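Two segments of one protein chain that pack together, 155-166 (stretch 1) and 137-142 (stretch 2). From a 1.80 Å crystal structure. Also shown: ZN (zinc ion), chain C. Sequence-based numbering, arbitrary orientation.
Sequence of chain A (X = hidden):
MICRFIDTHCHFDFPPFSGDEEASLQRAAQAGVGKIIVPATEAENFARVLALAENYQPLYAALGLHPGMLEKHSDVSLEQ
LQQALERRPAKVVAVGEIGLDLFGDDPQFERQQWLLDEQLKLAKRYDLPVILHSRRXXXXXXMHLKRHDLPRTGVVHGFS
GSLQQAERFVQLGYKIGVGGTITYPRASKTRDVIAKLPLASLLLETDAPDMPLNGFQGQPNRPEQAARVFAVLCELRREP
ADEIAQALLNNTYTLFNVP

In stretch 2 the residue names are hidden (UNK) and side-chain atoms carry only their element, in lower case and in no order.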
# COMPACT_ATOMS: atom_id res chain seq x y z
N VAL A 155 -2.28 3.36 5.90
CA VAL A 155 -1.83 1.98 6.02
C VAL A 155 -0.30 1.93 5.90
O VAL A 155 0.29 2.66 5.09
CB VAL A 155 -2.43 1.06 4.87
CG1 VAL A 155 -2.20 1.70 3.48
CG2 VAL A 155 -1.80 -0.33 4.91
N VAL A 156 0.34 1.11 6.73
CA VAL A 156 1.77 0.90 6.58
C VAL A 156 1.77 -0.37 5.74
O VAL A 156 1.51 -1.47 6.22
CB VAL A 156 2.48 0.66 7.91
CG1 VAL A 156 3.98 0.27 7.60
CG2 VAL A 156 2.45 1.95 8.73
N HIS A 157 2.04 -0.21 4.45
CA HIS A 157 1.97 -1.35 3.53
C HIS A 157 3.12 -2.36 3.64
O HIS A 157 4.18 -2.05 4.19
CB HIS A 157 1.86 -0.82 2.10
CG HIS A 157 3.10 -1.01 1.28
ND1 HIS A 157 3.42 -2.21 0.67
CD2 HIS A 157 4.14 -0.17 1.04
CE1 HIS A 157 4.60 -2.10 0.08
NE2 HIS A 157 5.06 -0.88 0.29
N GLY A 158 2.87 -3.57 3.14
CA GLY A 158 3.88 -4.62 3.10
C GLY A 158 4.65 -4.77 4.38
O GLY A 158 5.84 -5.00 4.38
N PHE A 159 3.94 -4.69 5.49
CA PHE A 159 4.58 -4.75 6.78
C PHE A 159 5.40 -6.00 7.10
O PHE A 159 4.96 -7.13 6.89
CB PHE A 159 3.55 -4.59 7.91
CG PHE A 159 4.17 -4.57 9.29
CD1 PHE A 159 4.68 -3.39 9.83
CD2 PHE A 159 4.30 -5.76 10.02
CE1 PHE A 159 5.31 -3.38 11.08
CE2 PHE A 159 4.93 -5.75 11.28
CZ PHE A 159 5.44 -4.57 11.80
N SER A 160 6.61 -5.77 7.60
CA SER A 160 7.43 -6.87 8.08
C SER A 160 8.15 -6.26 9.26
O SER A 160 8.76 -5.20 9.14
CB SER A 160 8.47 -7.34 7.07
OG SER A 160 9.23 -8.37 7.69
N GLY A 161 8.07 -6.91 10.41
CA GLY A 161 8.72 -6.34 11.57
C GLY A 161 8.21 -6.96 12.84
O GLY A 161 7.61 -8.00 12.79
N SER A 162 8.43 -6.29 13.96
CA SER A 162 8.04 -6.81 15.27
C SER A 162 6.60 -6.52 15.67
O SER A 162 5.92 -5.64 15.13
CB SER A 162 8.97 -6.22 16.35
OG SER A 162 8.66 -4.85 16.58
N LEU A 163 6.14 -7.28 16.65
CA LEU A 163 4.79 -7.07 17.14
C LEU A 163 4.69 -5.67 17.73
O LEU A 163 3.69 -4.97 17.52
CB LEU A 163 4.48 -8.11 18.21
CG LEU A 163 3.08 -8.05 18.79
CD1 LEU A 163 2.10 -8.16 17.69
CD2 LEU A 163 2.87 -9.17 19.78
N GLN A 164 5.70 -5.25 18.49
CA GLN A 164 5.61 -3.89 19.06
C GLN A 164 5.51 -2.82 17.98
O GLN A 164 4.76 -1.84 18.11
CB GLN A 164 6.80 -3.59 20.00
CG GLN A 164 6.88 -2.12 20.46
CD GLN A 164 7.64 -1.24 19.48
OE1 GLN A 164 7.31 -0.07 19.28
NE2 GLN A 164 8.66 -1.80 18.86
N GLN A 165 6.23 -3.00 16.87
CA GLN A 165 6.16 -1.99 15.82
C GLN A 165 4.79 -1.95 15.18
O GLN A 165 4.26 -0.87 14.92
CB GLN A 165 7.24 -2.24 14.77
CG GLN A 165 8.63 -1.97 15.34
CD GLN A 165 9.73 -2.43 14.43
OE1 GLN A 165 9.61 -3.49 13.75
NE2 GLN A 165 10.84 -1.67 14.41
N ALA A 166 4.21 -3.13 14.94
CA ALA A 166 2.86 -3.20 14.35
C ALA A 166 1.83 -2.60 15.28
O ALA A 166 1.02 -1.78 14.87
CB ALA A 166 2.49 -4.64 14.03
N UNK A 137 12.62 1.35 9.03
CA UNK A 137 12.35 2.71 9.52
C UNK A 137 11.05 2.77 10.32
O UNK A 137 10.46 3.85 10.50
c UNK A 137 13.49 3.80 7.54
c UNK A 137 12.17 3.66 8.30
o UNK A 137 11.21 3.09 7.40
N UNK A 138 10.59 1.63 10.85
CA UNK A 138 9.29 1.67 11.57
C UNK A 138 9.21 2.61 12.77
O UNK A 138 8.20 3.31 12.94
c UNK A 138 8.19 -0.37 9.59
c UNK A 138 8.89 0.26 12.01
n UNK A 138 8.74 -2.02 10.92
c UNK A 138 8.58 -0.65 10.86
c UNK A 138 8.47 -2.54 9.74
n UNK A 138 8.14 -1.57 8.91
N UNK A 139 10.24 2.62 13.61
CA UNK A 139 10.26 3.47 14.78
C UNK A 139 10.22 4.95 14.40
O UNK A 139 9.43 5.71 14.93
o UNK A 139 10.50 1.03 16.13
c UNK A 139 11.51 3.18 15.62
o UNK A 139 12.61 1.33 16.63
c UNK A 139 11.54 1.75 16.16
N UNK A 140 11.06 5.35 13.46
CA UNK A 140 11.11 6.74 13.01
C UNK A 140 9.80 7.13 12.34
O UNK A 140 9.28 8.21 12.60
c UNK A 140 14.96 8.85 14.05
c UNK A 140 12.27 6.94 12.03
c UNK A 140 13.61 7.15 12.73
c UNK A 140 13.59 8.47 13.52
n UNK A 140 14.88 10.05 14.94
N UNK A 141 9.26 6.25 11.50
CA UNK A 141 8.01 6.56 10.82
C UNK A 141 6.93 6.76 11.86
O UNK A 141 6.17 7.72 11.78
c UNK A 141 7.62 5.43 9.85
c UNK A 141 6.25 5.66 9.19
c UNK A 141 6.29 6.97 8.40
c UNK A 141 5.90 4.49 8.27
N UNK A 142 6.87 5.88 12.85
CA UNK A 142 5.86 6.02 13.91
C UNK A 142 6.02 7.35 14.67
O UNK A 142 5.03 7.98 15.08
c UNK A 142 5.96 4.86 14.91
ZN ZN C . 6.68 0.01 -0.70
O HOH W 1 6.32 1.14 14.69
O HOH W 2 8.39 -3.60 6.55
O HOH W 3 8.04 1.61 16.77
O HOH W 4 11.00 -0.68 18.20
O HOH W 5 6.75 -0.19 -2.72
O HOH W 6 7.87 -2.10 -0.74

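Position 137 carries three side-chain atoms, a carbon bearing one oxygen and one carbon. Its CA-to-CB bond points away from stretch 1, and the side chain touches nothing there. The beta-branched pattern with a single hydroxyl identifies Thr137, whose nearest approach is Thr137 OG1 to Val156 CG1, 7.8 Å. It sits at the N-cap position, but its side chain makes no capping bond; Thr137 O accepts from N of position 141 at 2.9 Å, within the first helical turn.

Position 138 has one carbon followed by a five-membered ring of three carbons and two nitrogens. Its CB points toward stretch 1. The ring packs against Phe159 as an offset stack, with centroids 4.8 Å apart and planes at 20°; Phe159 CE1 lies over one face, 3.5 Å from a ring carbon. At the edge, a ring nitrogen lies 3.3 Å from Gln165 OE1. The ring is an imidazole, so the residue is His138. The close carbon is His138 CE1, and His138 ND1 donates to Gln165 OE1, a weak bond despite its nearly straight angle of 173°. His138 CA lies 6.4 Å from Gln165 CA. Water 2 lies 3.1 Å from His138 NE2 and accepts from Ser160 N at 3.0 Å, linking the ring to the loop.

Position 139 shows two carbons, the second carrying two oxygens. Its CB points sideways, yet its end comes nearer, and one oxygen lies 3.2 Å from Gln165 NE2. This short carboxylate is Asp139, and Asp139 OD1 accepts from Gln165 NE2 at 168°. Water 4 extends this link, donating to Asp139 OD1 at 2.7 Å and accepting from Gln164 NE2 at 2.7 Å.

Position 140 has four carbons in a row ending in nitrogen, exposed and without contact to stretch 1. This defines Lys140; its nearest approach is Lys140 CB to Gln165 NE2, 9.0 Å.

Position 141 has four carbons forked at the second. It points toward stretch 1, where a terminal carbon meets Val156 CG2 at 4.3 Å. The fork identifies Leu141 and the carbon as Leu141 CD2, making an apolar contact between buried side chains.

Position 142 has a single side-chain carbon, pointing toward stretch 1 but not touching it. It is Ala142, with Ala142 CB 6.0 Å from Gln165 O.

The contact, burying 301 Å² in total, centres on His138, which contributes 108 Å². Within its own stretch Gln165 makes two further bonds: Ser162 N donates to Gln165 OE1 at 3.0 Å, while Ser162 OG caps the helix by accepting from Gln165 N at 3.1 Å. The amide meets the imidazole through its oxygen and the carboxylate through its nitrogen, while the aromatic stack and the Val156–Leu141 pair supply nonpolar packing.

Stretch 2 (137-142) THDKLA
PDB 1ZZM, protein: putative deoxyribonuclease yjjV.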